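Local coordinates for protein glutathione peroxidase (Schistosoma mansoni, PDB 2V1M) that uses glutathione to reduce hydrogen peroxide to water, yielding glutathione disulfide, as a peroxidase of the schistosome detoxification pathway, at residues I36-C41 with N73-Q78; K48-L53 with F98-K103. One frame throughout, in Å; residues are numbered along the deposited sequence.

Interaction 1 of 2, residues I36-C41 with N73-Q78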
loop_
_atom_site.group_PDB
_atom_site.type_symbol
_atom_site.label_atom_id
_atom_site.label_comp_id
_atom_site.label_asym_id
_atom_site.label_seq_id
_atom_site.Cartn_x
_atom_site.Cartn_y
_atom_site.Cartn_z
ATOM N N ILE A 36 2.972 -0.964 -1.347
ATOM C CA ILE A 36 1.771 -1.195 -0.562
ATOM C C ILE A 36 1.708 -0.151 0.543
ATOM O O ILE A 36 2.661 -0.056 1.380
ATOM C CB ILE A 36 1.750 -2.648 0.000
ATOM C CG1 ILE A 36 1.863 -3.643 -1.173
ATOM C CG2 ILE A 36 0.474 -2.822 0.820
ATOM C CD1 ILE A 36 1.830 -5.110 -0.761
ATOM N N VAL A 37 0.627 0.615 0.553
ATOM C CA VAL A 37 0.528 1.802 1.417
ATOM C C VAL A 37 -0.758 1.716 2.206
ATOM O O VAL A 37 -1.823 1.477 1.635
ATOM C CB VAL A 37 0.516 3.088 0.522
ATOM C CG1 VAL A 37 0.570 4.347 1.426
ATOM C CG2 VAL A 37 1.642 3.065 -0.464
ATOM N N ASN A 38 -0.700 1.897 3.540
ATOM C CA ASN A 38 -1.926 2.060 4.329
ATOM C C ASN A 38 -2.287 3.537 4.321
ATOM O O ASN A 38 -1.412 4.377 4.500
ATOM C CB ASN A 38 -1.776 1.495 5.740
ATOM C CG ASN A 38 -0.669 2.190 6.563
ATOM O OD1 ASN A 38 0.520 2.125 6.208
ATOM N ND2 ASN A 38 -1.056 2.812 7.683
ATOM N N VAL A 39 -3.570 3.841 4.060
ATOM C CA VAL A 39 -3.973 5.204 3.780
ATOM C C VAL A 39 -5.075 5.651 4.726
ATOM O O VAL A 39 -5.703 4.860 5.441
ATOM C CB VAL A 39 -4.401 5.360 2.282
ATOM C CG1 VAL A 39 -3.237 5.045 1.363
ATOM C CG2 VAL A 39 -5.615 4.477 1.958
ATOM N N ALA A 40 -5.297 6.979 4.721
ATOM C CA ALA A 40 -6.364 7.627 5.479
ATOM C C ALA A 40 -6.668 8.952 4.800
ATOM O O ALA A 40 -5.738 9.649 4.339
ATOM C CB ALA A 40 -5.946 7.876 6.925
ATOM N N CYS A 41 -7.941 9.347 4.798
ATOM C CA CYS A 41 -8.318 10.595 4.138
ATOM C C CYS A 41 -8.183 11.835 4.996
ATOM O O CYS A 41 -8.208 12.954 4.434
ATOM C CB CYS A 41 -9.770 10.536 3.642
ATOM S SG CYS A 41 -10.103 9.332 2.323
ATOM N N ASN A 73 -8.442 2.636 9.691
ATOM C CA ASN A 73 -8.925 3.600 10.664
ATOM C C ASN A 73 -8.304 3.403 12.070
ATOM O O ASN A 73 -8.921 3.816 13.063
ATOM C CB ASN A 73 -10.462 3.569 10.759
ATOM C CG ASN A 73 -11.009 4.811 11.446
ATOM O OD1 ASN A 73 -10.480 5.911 11.291
ATOM N ND2 ASN A 73 -12.077 4.650 12.202
ATOM N N GLN A 74 -7.115 2.791 12.156
ATOM C CA GLN A 74 -6.491 2.553 13.454
ATOM C C GLN A 74 -5.692 3.730 13.987
ATOM O O GLN A 74 -5.208 3.639 15.128
ATOM C CB GLN A 74 -5.623 1.297 13.421
ATOM C CG GLN A 74 -6.456 0.050 13.292
ATOM C CD GLN A 74 -5.594 -1.193 13.352
ATOM O OE1 GLN A 74 -4.729 -1.410 12.493
ATOM N NE2 GLN A 74 -5.801 -2.007 14.400
ATOM N N PHE A 75 -5.526 4.817 13.214
ATOM C CA PHE A 75 -4.604 5.889 13.570
ATOM C C PHE A 75 -5.366 7.211 13.682
ATOM O O PHE A 75 -5.590 7.887 12.685
ATOM C CB PHE A 75 -3.448 5.946 12.562
ATOM C CG PHE A 75 -2.722 4.626 12.433
ATOM C CD1 PHE A 75 -1.920 4.154 13.486
ATOM C CD2 PHE A 75 -2.934 3.820 11.328
ATOM C CE1 PHE A 75 -1.291 2.915 13.376
ATOM C CE2 PHE A 75 -2.288 2.587 11.221
ATOM C CZ PHE A 75 -1.459 2.143 12.259
ATOM N N GLY A 76 -5.720 7.541 14.915
ATOM C CA GLY A 76 -6.356 8.820 15.170
ATOM C C GLY A 76 -7.763 8.952 14.599
ATOM O O GLY A 76 -8.268 10.065 14.440
ATOM N N GLY A 77 -8.404 7.834 14.289
ATOM C CA GLY A 77 -9.741 7.867 13.665
ATOM C C GLY A 77 -9.721 8.681 12.361
ATOM O O GLY A 77 -10.708 9.354 12.017
ATOM N N GLN A 78 -8.637 8.547 11.587
ATOM C CA GLN A 78 -8.448 9.363 10.392
ATOM C C GLN A 78 -8.949 8.746 9.089
ATOM O O GLN A 78 -8.843 9.383 8.028
ATOM C CB GLN A 78 -6.994 9.828 10.303
ATOM C CG GLN A 78 -6.681 10.777 11.429
ATOM C CD GLN A 78 -5.211 11.215 11.487
ATOM O OE1 GLN A 78 -4.343 10.731 10.765
ATOM N NE2 GLN A 78 -4.920 12.157 12.377
#

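Interaction 2 of 2, residues K48-L53 with F98-K103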
loop_
_atom_site.group_PDB
_atom_site.type_symbol
_atom_site.label_atom_id
_atom_site.label_comp_id
_atom_site.label_asym_id
_atom_site.label_seq_id
_atom_site.Cartn_x
_atom_site.Cartn_y
_atom_site.Cartn_z
ATOM N N LYS A 48 -0.294 15.182 0.237
ATOM C CA LYS A 48 1.024 14.978 -0.368
ATOM C C LYS A 48 1.243 13.513 -0.755
ATOM O O LYS A 48 1.811 13.213 -1.812
ATOM C CB LYS A 48 2.151 15.547 0.478
ATOM C CG LYS A 48 2.452 14.939 1.795
ATOM C CD LYS A 48 3.503 15.842 2.461
ATOM C CE LYS A 48 3.744 15.419 3.871
ATOM N NZ LYS A 48 4.756 16.295 4.520
ATOM N N ASN A 49 0.785 12.602 0.121
ATOM C CA ASN A 49 0.958 11.168 -0.215
ATOM C C ASN A 49 0.146 10.798 -1.456
ATOM O O ASN A 49 0.684 10.169 -2.382
ATOM C CB ASN A 49 0.601 10.253 0.953
ATOM C CG ASN A 49 1.753 10.116 1.910
ATOM O OD1 ASN A 49 2.608 9.232 1.742
ATOM N ND2 ASN A 49 1.787 10.972 2.920
ATOM N N TYR A 50 -1.157 11.132 -1.476
ATOM C CA TYR A 50 -1.961 10.760 -2.654
ATOM C C TYR A 50 -1.456 11.437 -3.926
ATOM O O TYR A 50 -1.418 10.813 -4.980
ATOM C CB TYR A 50 -3.427 11.107 -2.408
ATOM C CG TYR A 50 -4.179 9.957 -1.754
ATOM C CD1 TYR A 50 -4.652 8.858 -2.486
ATOM C CD2 TYR A 50 -4.418 9.989 -0.370
ATOM C CE1 TYR A 50 -5.328 7.819 -1.846
ATOM C CE2 TYR A 50 -5.082 8.934 0.287
ATOM C CZ TYR A 50 -5.534 7.852 -0.460
ATOM O OH TYR A 50 -6.157 6.840 0.208
ATOM N N ARG A 51 -1.073 12.716 -3.860
ATOM C CA ARG A 51 -0.596 13.411 -5.066
ATOM C C ARG A 51 0.656 12.713 -5.588
ATOM O O ARG A 51 0.774 12.441 -6.798
ATOM C CB ARG A 51 -0.290 14.888 -4.788
ATOM C CG ARG A 51 -1.460 15.770 -4.454
ATOM C CD ARG A 51 -2.224 16.261 -5.640
ATOM N NE ARG A 51 -3.285 17.151 -5.179
ATOM C CZ ARG A 51 -4.494 17.229 -5.691
ATOM N NH1 ARG A 51 -4.819 16.501 -6.772
ATOM N NH2 ARG A 51 -5.353 18.059 -5.100
ATOM N N GLN A 52 1.620 12.452 -4.708
ATOM C CA GLN A 52 2.863 11.844 -5.177
ATOM C C GLN A 52 2.614 10.408 -5.668
ATOM O O GLN A 52 3.238 9.991 -6.649
ATOM C CB GLN A 52 3.927 11.854 -4.101
ATOM C CG GLN A 52 4.412 13.280 -3.796
ATOM C CD GLN A 52 5.646 13.322 -2.918
ATOM O OE1 GLN A 52 6.255 12.307 -2.594
ATOM N NE2 GLN A 52 6.043 14.518 -2.544
ATOM N N LEU A 53 1.779 9.645 -4.957
ATOM C CA LEU A 53 1.480 8.285 -5.430
ATOM C C LEU A 53 0.848 8.284 -6.818
ATOM O O LEU A 53 1.150 7.431 -7.650
ATOM C CB LEU A 53 0.624 7.517 -4.417
ATOM C CG LEU A 53 1.336 7.207 -3.102
ATOM C CD1 LEU A 53 0.281 6.749 -2.071
ATOM C CD2 LEU A 53 2.374 6.080 -3.306
ATOM N N PHE A 98 -4.385 4.150 -9.413
ATOM C CA PHE A 98 -3.832 2.936 -8.853
ATOM C C PHE A 98 -4.925 2.177 -8.060
ATOM O O PHE A 98 -6.103 2.581 -8.053
ATOM C CB PHE A 98 -2.581 3.223 -8.014
ATOM C CG PHE A 98 -2.753 4.276 -6.944
ATOM C CD1 PHE A 98 -2.482 5.630 -7.209
ATOM C CD2 PHE A 98 -3.226 3.926 -5.668
ATOM C CE1 PHE A 98 -2.661 6.593 -6.220
ATOM C CE2 PHE A 98 -3.426 4.899 -4.688
ATOM C CZ PHE A 98 -3.162 6.245 -4.967
ATOM N N ASP A 99 -4.561 1.029 -7.476
ATOM C CA ASP A 99 -5.554 0.116 -6.933
ATOM C C ASP A 99 -5.888 0.472 -5.490
ATOM O O ASP A 99 -5.020 0.505 -4.619
ATOM C CB ASP A 99 -5.055 -1.316 -7.080
ATOM C CG ASP A 99 -5.005 -1.767 -8.532
ATOM O OD1 ASP A 99 -5.740 -1.206 -9.369
ATOM O OD2 ASP A 99 -4.243 -2.718 -8.808
ATOM N N MET A 100 -7.184 0.668 -5.241
ATOM C CA MET A 100 -7.760 0.960 -3.936
ATOM C C MET A 100 -8.467 -0.258 -3.383
ATOM O O MET A 100 -9.161 -0.995 -4.111
ATOM C CB MET A 100 -8.793 2.095 -4.060
ATOM C CG MET A 100 -8.226 3.467 -4.488
ATOM S SD MET A 100 -7.090 4.214 -3.298
ATOM C CE MET A 100 -8.086 4.272 -1.812
ATOM N N PHE A 101 -8.328 -0.433 -2.066
ATOM C CA PHE A 101 -8.913 -1.584 -1.359
ATOM C C PHE A 101 -9.918 -1.177 -0.308
ATOM O O PHE A 101 -10.040 -0.015 0.069
ATOM C CB PHE A 101 -7.785 -2.479 -0.813
ATOM C CG PHE A 101 -6.979 -3.089 -1.952
ATOM C CD1 PHE A 101 -7.362 -4.312 -2.497
ATOM C CD2 PHE A 101 -5.941 -2.364 -2.571
ATOM C CE1 PHE A 101 -6.686 -4.859 -3.607
ATOM C CE2 PHE A 101 -5.293 -2.880 -3.671
ATOM C CZ PHE A 101 -5.677 -4.120 -4.212
ATOM N N SER A 102 -10.684 -2.163 0.169
ATOM C CA SER A 102 -11.522 -1.957 1.320
ATOM C C SER A 102 -10.688 -1.818 2.606
ATOM O O SER A 102 -9.528 -2.246 2.712
ATOM C CB SER A 102 -12.534 -3.115 1.463
ATOM O OG SER A 102 -13.561 -3.042 0.487
ATOM N N LYS A 103 -11.330 -1.197 3.590
ATOM C CA LYS A 103 -10.674 -0.879 4.865
ATOM C C LYS A 103 -10.310 -2.163 5.616
ATOM O O LYS A 103 -11.078 -3.154 5.656
ATOM C CB LYS A 103 -11.600 0.055 5.651
ATOM C CG LYS A 103 -11.017 0.637 6.938
ATOM C CD LYS A 103 -12.068 1.345 7.778
ATOM C CE LYS A 103 -12.704 2.512 7.022
ATOM N NZ LYS A 103 -13.642 3.268 7.903
#

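Interaction 1 of 2, residues I36-C41 with N73-Q78
The end of strand 33-39 in the thioredoxin fold leads straight toward C43, the active-site position by similarity, and here it meets the Asn-Gln-Phe-Gly-Gly-Gln loop of the glutathione peroxidases, residues N73-Q78. Contact is made at two places. On the strand itself, N38 brings its amide nitrogen to the ring of F75, with ND2 3.8 Å from CE2. The two side chains cross at about a right angle; the amide and ring planes are 60° apart, and ND2 comes in obliquely. With chi1 at 61°, CG of N38 sits between the backbone N and the carbonyl carbon, which stands the amide up toward the ring. Its polar ends are satisfied elsewhere: ND2 donates to the carbonyl of W132, and OD1 takes a weak bond from S135 N. The F75 ring carries CB of its neighbour Q74 over the centre of one face, 4.1 Å above the plane.

Farther along, where the strand has ended, the backbones come closest: CA of A40 is 5.6 Å from CA of Q78. The methyl of A40 presses against the Q78 backbone, its CB 3.4 Å from Q78 O, and also touches the first side-chain carbon, CB to CB at 4.0 Å. Between F75 and Q78 the loop passes through two glycines with positive phi, and the turn is closed by a weak bond from Q78 N to F75 O. Beyond CG the Q78 side chain is extended, and its OE1 receives a weak hydrogen bond from W132 NE1; this pair, with N133 nearby, probably corresponds to the glutamine, tryptophan and asparagine that accompany the catalytic residue in glutathione peroxidases. On the other segment, C41 N donates to OE1 of E79, while Q78 O lies 3.4 Å from C41 N.

Interaction 2 of 2, residues K48-L53 with F98-K103
F98 pushes the far edge of its ring into the notch between Y50 and L53, side chains one turn apart on the helix. Its CZ is the leading atom, 3.9 Å from Y50 CD1 and 4.0 Å from L53 CB, touching both walls. The neighbouring CE1 settles against the helix itself, 3.9 Å from L53 CB and equally close to the carbonyl carbon of L53. Y50 and F98 cross at about a right angle: CD1 of the tyrosine lies at the rim of the phenylalanine ring, near its plane, whereas CZ of F98 meets the tyrosine ring obliquely. CB of F98 already points at the helix, and with chi1 at 53° CG sits over its own backbone, between N and the carbonyl carbon.

In the thioredoxin fold this is where helix 46-60 packs near the short edge strand 99-100, on the face of the central sheet that it shares with helix 83-94. V90 of that second helix touches both Y50 and M100, and the ring of Y94 meets that of Y50 with planes almost parallel. F98 also touches I67 and A69 of strand 65-71, while L53 reaches L35 on strand 33-39.

M100 lies alongside the outer part of the tyrosine. Bent at both chi2 and chi3, each near -60°, its chain folds back on itself and presents sulfur and methyl to Y50 from the opposite direction. SD lies at the tyrosine's edge, near the ring plane and 4.3 Å from CE1, and the methyl CE ends 3.8 Å from the phenol OH.

In the fold
The two interactions have their centres 11 Å apart and interleave along the chain: 36-41, 48-53, 73-78, then 98-103. Strand 33-39, in interaction 1, runs by way of the C43 loop into helix 46-60, in interaction 2, so the active-site position falls between the first segments of the two. Segment 73-78 follows strand 65-71, the neighbour of both 33-39 and 99-100 in the mixed sheet, while 98-103 comes after helix 83-94 and includes edge strand 99-100. Interaction 1 joins a strand end to a loop at the C43 end of the sheet; interaction 2 lies between the sheet face and helix 46-60. They also touch directly: V37 meets L53 in the buried layer between sheet and helix, and N73 meets K103 nearer the surface.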